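Local atomic coordinates of probable transcriptional regulator, TetR family protein (PDB entry 3BJB), a protein that probably binds cis-regulatory DNA through a helix-turn-helix and acts as a transcription factor of the TetR family. Residues A72-V75 and D76-R80; V102-R105 and A106-L110; D159-A162 and L163-V167; Q175-N179 and G180-I184. All coordinates share one frame; numbering follows the deposited sequence.

In the fold
The four contacts follow one another along a chain whose regular structure is all helix and that pairs with a second subunit. Contact 1 lies on helix 66-86, contact 2 on the next helix, 95-111; their centres are about 13 Å apart and their nearest atoms about 4 Å. Contact 2 touches contact 3 directly, L103 CD2 packing 3.6 Å from L166 CD2. Contacts 3 and 4 share helix 157-179, one near its start and the other at its C-terminal end, with centres about 22 Å apart, and both reach the second subunit. A sulfate, probably from the crystallisation liquor, binds R108 of contact 2. The predicted helix-turn-helix, residues 44-63, precedes all four in the chain.

Contact 1. Residues A72-V75 and D76-R80; sequences AVMV and DQIDR
M74 and I78, one turn apart in helix 66-86, meet through the end of the isoleucine: I78 CD1 lies 3.8 Å from CG of M74, a selenomethionine in this chain, and the two side chains pass each other at a slant. The M74 chain sets out with CG anti to the backbone N (chi1 171°), then bends at its next two torsions, which brings CE to 4.1 Å from I78 CG1. Beneath this pair I78 N bonds to M74 O at 2.8 Å, and I78 CG1 rests 3.5 Å from the same oxygen. A141 and I145 of helix 134-150 press on I78, and M120 and T124 of helix 114-126 on M74, making this the tight part. An alanine at I78 lacks CG1 and CD1, which would probably open a gap towards A141 and I145 and set the bent end of M74 free to turn. The opposite character prevails at D79 and R80, which are exposed. D79 runs alongside V75, its OD2 3.9 Å from V75 CG1; both carboxylate oxygens also come near V75 O, but all three are acceptors, and the backbone N of D79 makes the bond. R80 NH1 stands 3.9 Å from D76 OD2 in a long salt bridge of charge alone, the oxygen lying well out of the guanidinium plane. One side apolar and the other charged make this an amphipathic helix, and with V73 packed on A31 and I32 of helix 22-37, it is consistent with the helix that joins the DNA-binding and C-terminal domains in TetR-family regulators.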
loop_
_atom_site.group_PDB
_atom_site.type_symbol
_atom_site.label_atom_id
_atom_site.label_comp_id
_atom_site.label_asym_id
_atom_site.label_seq_id
_atom_site.Cartn_x
_atom_site.Cartn_y
_atom_site.Cartn_z
ATOM N N ALA B 72 -12.105 7.640 -8.568
ATOM C CA ALA B 72 -12.826 7.577 -9.840
ATOM C C ALA B 72 -11.857 7.566 -11.027
ATOM O O ALA B 72 -12.158 6.949 -12.039
ATOM C CB ALA B 72 -13.812 8.739 -9.970
ATOM N N VAL B 73 -10.716 8.261 -10.924
ATOM C CA VAL B 73 -9.721 8.245 -12.013
ATOM C C VAL B 73 -9.170 6.838 -12.140
ATOM O O VAL B 73 -9.122 6.306 -13.233
ATOM C CB VAL B 73 -8.567 9.277 -11.846
ATOM C CG1 VAL B 73 -7.365 8.889 -12.679
ATOM C CG2 VAL B 73 -9.010 10.670 -12.243
HETATM N N MSE B 74 -8.777 6.239 -11.017
HETATM C CA MSE B 74 -8.340 4.845 -10.950
HETATM C C MSE B 74 -9.342 3.829 -11.580
HETATM O O MSE B 74 -8.962 2.987 -12.385
HETATM C CB MSE B 74 -8.059 4.503 -9.496
HETATM C CG MSE B 74 -7.794 3.046 -9.234
HETATM SE SE MSE B 74 -5.901 2.594 -9.234
HETATM C CE MSE B 74 -5.513 2.789 -11.140
ATOM N N VAL B 75 -10.617 3.928 -11.211
ATOM C CA VAL B 75 -11.683 3.074 -11.747
ATOM C C VAL B 75 -11.790 3.192 -13.267
ATOM O O VAL B 75 -11.885 2.164 -13.979
ATOM C CB VAL B 75 -13.041 3.391 -11.054
ATOM C CG1 VAL B 75 -14.232 2.895 -11.857
ATOM C CG2 VAL B 75 -13.053 2.826 -9.647
ATOM N N ASP B 76 -11.768 4.433 -13.767
ATOM C CA ASP B 76 -11.707 4.692 -15.214
ATOM C C ASP B 76 -10.463 4.063 -15.864
ATOM O O ASP B 76 -10.527 3.557 -16.985
ATOM C CB ASP B 76 -11.737 6.202 -15.492
ATOM C CG ASP B 76 -11.534 6.545 -16.978
ATOM O OD1 ASP B 76 -12.433 6.254 -17.817
ATOM O OD2 ASP B 76 -10.466 7.126 -17.288
ATOM N N GLN B 77 -9.347 4.071 -15.145
ATOM C CA GLN B 77 -8.075 3.599 -15.693
ATOM C C GLN B 77 -7.931 2.093 -15.640
ATOM O O GLN B 77 -7.211 1.497 -16.434
ATOM C CB GLN B 77 -6.912 4.272 -14.972
ATOM C CG GLN B 77 -6.774 5.716 -15.383
ATOM C CD GLN B 77 -5.962 5.834 -16.628
ATOM O OE1 GLN B 77 -4.827 5.323 -16.682
ATOM N NE2 GLN B 77 -6.522 6.494 -17.649
ATOM N N ILE B 78 -8.611 1.494 -14.679
ATOM C CA ILE B 78 -8.717 0.070 -14.593
ATOM C C ILE B 78 -9.690 -0.397 -15.670
ATOM O O ILE B 78 -9.449 -1.417 -16.311
ATOM C CB ILE B 78 -9.164 -0.381 -13.183
ATOM C CG1 ILE B 78 -7.962 -0.359 -12.235
ATOM C CG2 ILE B 78 -9.814 -1.787 -13.236
ATOM C CD1 ILE B 78 -8.356 -0.430 -10.742
ATOM N N ASP B 79 -10.763 0.359 -15.890
ATOM C CA ASP B 79 -11.726 0.007 -16.937
ATOM C C ASP B 79 -11.049 0.061 -18.296
ATOM O O ASP B 79 -11.314 -0.781 -19.149
ATOM C CB ASP B 79 -12.945 0.943 -16.938
ATOM C CG ASP B 79 -13.903 0.703 -15.755
ATOM O OD1 ASP B 79 -13.818 -0.355 -15.074
ATOM O OD2 ASP B 79 -14.761 1.595 -15.517
ATOM N N ARG B 80 -10.160 1.044 -18.471
ATOM C CA ARG B 80 -9.527 1.315 -19.761
ATOM C C ARG B 80 -8.505 0.259 -20.134
ATOM O O ARG B 80 -8.312 -0.025 -21.311
ATOM C CB ARG B 80 -8.822 2.666 -19.737
ATOM C CG ARG B 80 -9.013 3.527 -20.980
ATOM C CD ARG B 80 -9.922 4.740 -20.658
ATOM N NE ARG B 80 -9.747 5.866 -21.588
ATOM C CZ ARG B 80 -8.896 6.883 -21.423
ATOM N NH1 ARG B 80 -8.109 6.958 -20.352
ATOM N NH2 ARG B 80 -8.835 7.842 -22.344
#

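Contact 2. Residues V102-R105 and A106-L110; sequences VLVR and ATRGL. With SO4 (sulfate ion), chain N.
L103 O receives T107 N at 2.8 Å in a nearly straight bond, one of the regular i to i+4 bonds that carry helix 95-111 through these residues. The same carbonyl takes a second donor, the hydroxyl OG1 of T107 at 2.7 Å, which comes from above the carbonyl plane, 46° out of it. That approach follows from chi1 of -53°, which sets OG1 anti to the carbonyl carbon of T107 and turns it back along the helix. The hydroxyl also accepts from W170 NE1 of helix 157-179, and so takes part in two bonds. A valine in place of T107 would probably leave the indole N-H of W170 without this mate and L103 O with the backbone donor alone. In the helical C-terminal domain of this TetR-family protein, helix 95-111 is packed among others: L103 lies against F142 and M146 of helix 134-150 and I191 of helix 184-198. On another side of the helix, V104 and R108 run side by side, pointing the same way. V104 CG1 sits 3.4 Å above the centre of the R108 guanidinium, covering one face, while the edge meets a sulfate: R108 NH1 donates to SO4 O1 at 2.5 Å, and R108 NH2 weakly to that oxygen at 3.2 Å. R108 NH1 also forms a salt bridge with E188.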
loop_
_atom_site.group_PDB
_atom_site.type_symbol
_atom_site.label_atom_id
_atom_site.label_comp_id
_atom_site.label_asym_id
_atom_site.label_seq_id
_atom_site.Cartn_x
_atom_site.Cartn_y
_atom_site.Cartn_z
ATOM N N VAL B 102 -1.952 -9.965 -17.064
ATOM C CA VAL B 102 -2.686 -8.731 -16.837
ATOM C C VAL B 102 -1.938 -7.836 -15.840
ATOM O O VAL B 102 -1.874 -6.605 -16.010
ATOM C CB VAL B 102 -4.181 -8.965 -16.374
ATOM C CG1 VAL B 102 -4.794 -10.130 -17.060
ATOM C CG2 VAL B 102 -4.301 -9.136 -14.870
ATOM N N LEU B 103 -1.372 -8.472 -14.816
ATOM C CA LEU B 103 -0.694 -7.773 -13.759
ATOM C C LEU B 103 0.537 -7.096 -14.330
ATOM O O LEU B 103 0.767 -5.915 -14.047
ATOM C CB LEU B 103 -0.373 -8.718 -12.590
ATOM C CG LEU B 103 -1.209 -8.612 -11.290
ATOM C CD1 LEU B 103 -2.664 -8.171 -11.503
ATOM C CD2 LEU B 103 -1.167 -9.910 -10.497
ATOM N N VAL B 104 1.269 -7.819 -15.191
ATOM C CA VAL B 104 2.446 -7.295 -15.899
ATOM C C VAL B 104 2.084 -6.083 -16.771
ATOM O O VAL B 104 2.781 -5.059 -16.749
ATOM C CB VAL B 104 3.134 -8.398 -16.777
ATOM C CG1 VAL B 104 4.157 -7.812 -17.746
ATOM C CG2 VAL B 104 3.791 -9.464 -15.892
ATOM N N ARG B 105 1.001 -6.211 -17.528
ATOM C CA ARG B 105 0.457 -5.102 -18.278
ATOM C C ARG B 105 0.103 -3.877 -17.437
ATOM O O ARG B 105 0.440 -2.771 -17.816
ATOM C CB ARG B 105 -0.805 -5.553 -19.008
ATOM C CG ARG B 105 -1.396 -4.506 -19.921
ATOM C CD ARG B 105 -0.533 -4.345 -21.139
ATOM N NE ARG B 105 -0.772 -5.440 -22.079
ATOM C CZ ARG B 105 -1.816 -5.507 -22.903
ATOM N NH1 ARG B 105 -2.737 -4.535 -22.929
ATOM N NH2 ARG B 105 -1.928 -6.553 -23.708
ATOM N N ALA B 106 -0.592 -4.069 -16.315
ATOM C CA ALA B 106 -0.955 -2.953 -15.452
ATOM C C ALA B 106 0.280 -2.307 -14.783
ATOM O O ALA B 106 0.431 -1.075 -14.790
ATOM C CB ALA B 106 -1.947 -3.403 -14.419
ATOM N N THR B 107 1.160 -3.142 -14.226
ATOM C CA THR B 107 2.379 -2.677 -13.598
ATOM C C THR B 107 3.122 -1.773 -14.580
ATOM O O THR B 107 3.581 -0.666 -14.222
ATOM C CB THR B 107 3.293 -3.852 -13.228
ATOM O OG1 THR B 107 2.572 -4.830 -12.434
ATOM C CG2 THR B 107 4.478 -3.356 -12.457
ATOM N N ARG B 108 3.214 -2.231 -15.832
ATOM C CA ARG B 108 3.967 -1.506 -16.812
ATOM C C ARG B 108 3.351 -0.170 -17.131
ATOM O O ARG B 108 4.035 0.841 -17.034
ATOM C CB ARG B 108 4.221 -2.348 -18.051
ATOM C CG ARG B 108 5.440 -3.240 -17.857
ATOM C CD ARG B 108 5.516 -4.231 -18.982
ATOM N NE ARG B 108 6.507 -5.251 -18.674
ATOM C CZ ARG B 108 6.752 -6.304 -19.426
ATOM N NH1 ARG B 108 7.698 -7.146 -19.062
ATOM N NH2 ARG B 108 6.075 -6.474 -20.540
ATOM N N GLY B 109 2.060 -0.150 -17.432
ATOM C CA GLY B 109 1.355 1.106 -17.698
ATOM C C GLY B 109 1.231 2.083 -16.542
ATOM O O GLY B 109 1.175 3.272 -16.764
ATOM N N LEU B 110 1.183 1.584 -15.312
ATOM C CA LEU B 110 1.309 2.418 -14.114
ATOM C C LEU B 110 2.694 3.019 -13.951
ATOM O O LEU B 110 2.833 4.229 -13.711
ATOM C CB LEU B 110 1.000 1.607 -12.855
ATOM C CG LEU B 110 -0.252 1.854 -11.998
ATOM C CD1 LEU B 110 -1.500 2.076 -12.818
ATOM C CD2 LEU B 110 -0.454 0.631 -11.142
HETATM S S SO4 N . 8.096 -9.748 -21.748
HETATM O O1 SO4 N . 8.502 -8.561 -21.007
HETATM O O2 SO4 N . 9.233 -10.230 -22.532
HETATM O O3 SO4 N . 7.678 -10.786 -20.791
HETATM O O4 SO4 N . 7.015 -9.375 -22.667
#

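Contact 3. Residues D159-A162 and L163-V167; sequences DLTA and LRLLV
T161 and R164 cross obliquely, the arginine folding back so that its NH2 comes 3.4 Å from T161 OG1 and 3.7 Å from T161 CA. The fold comes from a bend at chi3 (-26°) in a chain that otherwise starts out extended. Underneath, T161 O accepts two backbone donors: L165 N at 2.9 Å, close to the line of the C=O bond, and R164 N at 2.8 Å, well above the carbonyl plane. R164 N is shared, with a weak bond to L160 O besides, so the backbone here mixes i to i+3 with i to i+4 bonds. L163 N donates to D159 O, and L163 CG makes a contact of 3.4 Å with the same oxygen. What fixes these groups lies further out. The T161 hydroxyl is bonded to E157 O, one turn back, and R164 NH1 forms a salt bridge with D190 of the second subunit, where R193 of that subunit also packs on T161. This placing is consistent with the TetR-family dimer interface, in which helices such as 157-179 and 184-198 of each subunit pair with their counterparts. L166, on a different side of the helix, packs on A194 and L198 of helix 184-198 in its own chain; L163 leans on L147 of helix 134-150. At the start of the segment D159, a buried residue, has its OD2 bonded to T156 OG1.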
loop_
_atom_site.group_PDB
_atom_site.type_symbol
_atom_site.label_atom_id
_atom_site.label_comp_id
_atom_site.label_asym_id
_atom_site.label_seq_id
_atom_site.Cartn_x
_atom_site.Cartn_y
_atom_site.Cartn_z
ATOM N N ASP B 159 -10.948 -19.152 -4.758
ATOM C CA ASP B 159 -10.522 -18.337 -5.897
ATOM C C ASP B 159 -10.597 -16.843 -5.633
ATOM O O ASP B 159 -9.656 -16.126 -5.924
ATOM C CB ASP B 159 -11.435 -18.578 -7.091
ATOM C CG ASP B 159 -11.290 -19.963 -7.692
ATOM O OD1 ASP B 159 -10.147 -20.480 -7.713
ATOM O OD2 ASP B 159 -12.326 -20.507 -8.166
ATOM N N LEU B 160 -11.742 -16.368 -5.148
ATOM C CA LEU B 160 -11.944 -14.940 -4.885
ATOM C C LEU B 160 -10.941 -14.458 -3.837
ATOM O O LEU B 160 -10.287 -13.409 -3.980
ATOM C CB LEU B 160 -13.372 -14.713 -4.366
ATOM C CG LEU B 160 -14.549 -14.351 -5.288
ATOM C CD1 LEU B 160 -14.101 -14.194 -6.731
ATOM C CD2 LEU B 160 -15.755 -15.310 -5.163
ATOM N N THR B 161 -10.831 -15.258 -2.784
ATOM C CA THR B 161 -9.895 -15.033 -1.694
ATOM C C THR B 161 -8.489 -14.915 -2.262
ATOM O O THR B 161 -7.847 -13.873 -2.097
ATOM C CB THR B 161 -10.044 -16.156 -0.611
ATOM O OG1 THR B 161 -11.303 -16.002 0.048
ATOM C CG2 THR B 161 -8.947 -16.102 0.427
ATOM N N ALA B 162 -8.043 -15.942 -2.983
ATOM C CA ALA B 162 -6.707 -15.939 -3.629
ATOM C C ALA B 162 -6.432 -14.662 -4.411
ATOM O O ALA B 162 -5.392 -14.030 -4.248
ATOM C CB ALA B 162 -6.521 -17.168 -4.512
ATOM N N LEU B 163 -7.392 -14.257 -5.230
ATOM C CA LEU B 163 -7.257 -13.038 -6.016
ATOM C C LEU B 163 -7.341 -11.762 -5.192
ATOM O O LEU B 163 -6.925 -10.721 -5.646
ATOM C CB LEU B 163 -8.301 -13.007 -7.125
ATOM C CG LEU B 163 -8.117 -14.104 -8.172
ATOM C CD1 LEU B 163 -9.406 -14.282 -8.960
ATOM C CD2 LEU B 163 -6.930 -13.807 -9.093
ATOM N N ARG B 164 -7.911 -11.824 -3.997
ATOM C CA ARG B 164 -7.983 -10.625 -3.171
ATOM C C ARG B 164 -6.609 -10.482 -2.535
ATOM O O ARG B 164 -6.040 -9.400 -2.527
ATOM C CB ARG B 164 -9.106 -10.734 -2.123
ATOM C CG ARG B 164 -9.685 -9.357 -1.675
ATOM C CD ARG B 164 -10.443 -9.389 -0.318
ATOM N NE ARG B 164 -10.975 -10.724 -0.086
ATOM C CZ ARG B 164 -10.537 -11.533 0.867
ATOM N NH1 ARG B 164 -9.595 -11.106 1.691
ATOM N NH2 ARG B 164 -11.038 -12.754 0.992
ATOM N N LEU B 165 -6.059 -11.602 -2.056
ATOM C CA LEU B 165 -4.656 -11.653 -1.627
ATOM C C LEU B 165 -3.636 -11.189 -2.709
ATOM O O LEU B 165 -2.662 -10.505 -2.397
ATOM C CB LEU B 165 -4.309 -13.053 -1.123
ATOM C CG LEU B 165 -5.055 -13.566 0.126
ATOM C CD1 LEU B 165 -4.627 -15.003 0.461
ATOM C CD2 LEU B 165 -4.830 -12.699 1.324
ATOM N N LEU B 166 -3.853 -11.570 -3.971
ATOM C CA LEU B 166 -2.958 -11.140 -5.038
ATOM C C LEU B 166 -2.997 -9.618 -5.237
ATOM O O LEU B 166 -1.968 -8.972 -5.049
ATOM C CB LEU B 166 -3.221 -11.892 -6.342
ATOM C CG LEU B 166 -2.248 -11.764 -7.524
ATOM C CD1 LEU B 166 -0.805 -12.124 -7.174
ATOM C CD2 LEU B 166 -2.727 -12.589 -8.728
ATOM N N VAL B 167 -4.158 -9.026 -5.563
ATOM C CA VAL B 167 -4.153 -7.566 -5.841
ATOM C C VAL B 167 -3.650 -6.789 -4.637
ATOM O O VAL B 167 -3.137 -5.681 -4.776
ATOM C CB VAL B 167 -5.487 -6.949 -6.407
ATOM C CG1 VAL B 167 -6.327 -7.970 -7.143
ATOM C CG2 VAL B 167 -6.297 -6.244 -5.337
#

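Contact 4. Residues Q175-N179 and G180-I184; sequences QSCLN and GRVSI
S176 O, in the last turn of helix 157-179, serves as acceptor for two donors from beyond the turn: R181 N at 3.1 Å, with an N-H...O angle of 156°, and G180 N at 3.0 Å in a weak, bent bond. G180 N divides itself further, giving a second weak bond to C177 O at 3.2 Å. The exposed glycine thus meets both carbonyls, with neither bond well directed. At the positive phi of G180 (97°) a CB would sit 2.6 Å from N179 O, a clash that any residue with a side chain would bring. The bond from R181 N to S176 O and the weak one from G180 N to C177 O, together with this phi, make a Schellman motif, which ends the helix and turns the chain towards helix 184-198. R181 then doubles back over the last turn, its NH1 3.3 Å from S176 CB, while its charge is met from outside: R181 NE forms a salt bridge with D139 of the second subunit. N179 is likewise satisfied across the dimer, ND2 donating to S125 O of the second subunit, and its backbone bonds to that subunit too. Apolar contacts join the loop to the helix. V182 CG1, at chi1 75° between its backbone N and carbonyl carbon, reaches C177 CB at 4.0 Å, and C177 SG lies 4.1 Å from I184 CB, with L111 of helix 95-111 beside both C177 and I184. At the start of helix 184-198, S183 occupies the N-cap position, where its OG takes a weak bond from D186 N.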
loop_
_atom_site.group_PDB
_atom_site.type_symbol
_atom_site.label_atom_id
_atom_site.label_comp_id
_atom_site.label_asym_id
_atom_site.label_seq_id
_atom_site.Cartn_x
_atom_site.Cartn_y
_atom_site.Cartn_z
ATOM N N GLN B 175 3.681 0.091 -5.048
ATOM C CA GLN B 175 3.914 1.202 -4.164
ATOM C C GLN B 175 5.415 1.235 -3.890
ATOM O O GLN B 175 6.082 2.275 -3.975
ATOM C CB GLN B 175 3.142 0.958 -2.862
ATOM C CG GLN B 175 2.424 2.179 -2.255
ATOM C CD GLN B 175 1.288 1.766 -1.262
ATOM O OE1 GLN B 175 1.085 0.580 -0.999
ATOM N NE2 GLN B 175 0.564 2.766 -0.713
ATOM N N SER B 176 5.919 0.043 -3.601
ATOM C CA SER B 176 7.308 -0.200 -3.327
ATOM C C SER B 176 8.255 0.193 -4.471
ATOM O O SER B 176 9.300 0.823 -4.257
ATOM C CB SER B 176 7.456 -1.653 -2.948
ATOM O OG SER B 176 8.799 -1.991 -2.941
ATOM N N CYS B 177 7.850 -0.196 -5.673
ATOM C CA CYS B 177 8.466 0.193 -6.924
ATOM C C CYS B 177 8.487 1.702 -7.186
ATOM O O CYS B 177 9.513 2.262 -7.535
ATOM C CB CYS B 177 7.720 -0.504 -8.058
ATOM S SG CYS B 177 8.754 -0.823 -9.492
ATOM N N LEU B 178 7.349 2.364 -7.021
ATOM C CA LEU B 178 7.309 3.805 -7.132
ATOM C C LEU B 178 8.266 4.473 -6.143
ATOM O O LEU B 178 8.958 5.419 -6.474
ATOM C CB LEU B 178 5.892 4.259 -6.915
ATOM C CG LEU B 178 4.943 4.566 -8.093
ATOM C CD1 LEU B 178 5.513 4.325 -9.488
ATOM C CD2 LEU B 178 3.594 3.861 -7.866
ATOM N N ASN B 179 8.374 3.932 -4.936
ATOM C CA ASN B 179 9.275 4.501 -3.936
ATOM C C ASN B 179 10.745 4.204 -4.099
ATOM O O ASN B 179 11.577 4.874 -3.479
ATOM C CB ASN B 179 8.867 4.054 -2.569
ATOM C CG ASN B 179 7.570 4.647 -2.138
ATOM O OD1 ASN B 179 7.212 5.806 -2.522
ATOM N ND2 ASN B 179 6.849 3.888 -1.297
ATOM N N GLY B 180 11.063 3.203 -4.912
ATOM C CA GLY B 180 12.433 2.967 -5.370
ATOM C C GLY B 180 13.127 1.911 -4.531
ATOM O O GLY B 180 14.368 1.836 -4.545
ATOM N N ARG B 181 12.307 1.119 -3.831
ATOM C CA ARG B 181 12.703 0.020 -2.968
ATOM C C ARG B 181 12.968 -1.256 -3.726
ATOM O O ARG B 181 13.803 -2.036 -3.319
ATOM C CB ARG B 181 11.635 -0.270 -1.893
ATOM C CG ARG B 181 11.632 0.760 -0.705
ATOM C CD ARG B 181 10.978 0.230 0.575
ATOM N NE ARG B 181 9.922 -0.673 0.173
ATOM C CZ ARG B 181 8.845 -1.011 0.876
ATOM N NH1 ARG B 181 7.955 -1.863 0.316
ATOM N NH2 ARG B 181 8.642 -0.522 2.101
ATOM N N VAL B 182 12.227 -1.501 -4.798
ATOM C CA VAL B 182 12.505 -2.644 -5.650
ATOM C C VAL B 182 12.737 -2.120 -7.071
ATOM O O VAL B 182 12.200 -1.070 -7.439
ATOM C CB VAL B 182 11.371 -3.678 -5.567
ATOM C CG1 VAL B 182 10.123 -3.222 -6.344
ATOM C CG2 VAL B 182 11.833 -5.050 -6.063
ATOM N N SER B 183 13.582 -2.782 -7.849
ATOM C CA SER B 183 13.719 -2.432 -9.265
ATOM C C SER B 183 12.518 -2.982 -10.028
ATOM O O SER B 183 11.705 -3.722 -9.464
ATOM C CB SER B 183 14.990 -2.994 -9.857
ATOM O OG SER B 183 14.834 -4.373 -10.015
ATOM N N ILE B 184 12.380 -2.638 -11.310
ATOM C CA ILE B 184 11.156 -3.065 -11.958
ATOM C C ILE B 184 11.165 -4.540 -12.377
ATOM O O ILE B 184 10.161 -5.236 -12.205
ATOM C CB ILE B 184 10.490 -2.046 -12.982
ATOM C CG1 ILE B 184 10.345 -2.641 -14.348
ATOM C CG2 ILE B 184 11.020 -0.612 -12.986
ATOM C CD1 ILE B 184 8.942 -2.902 -14.578
#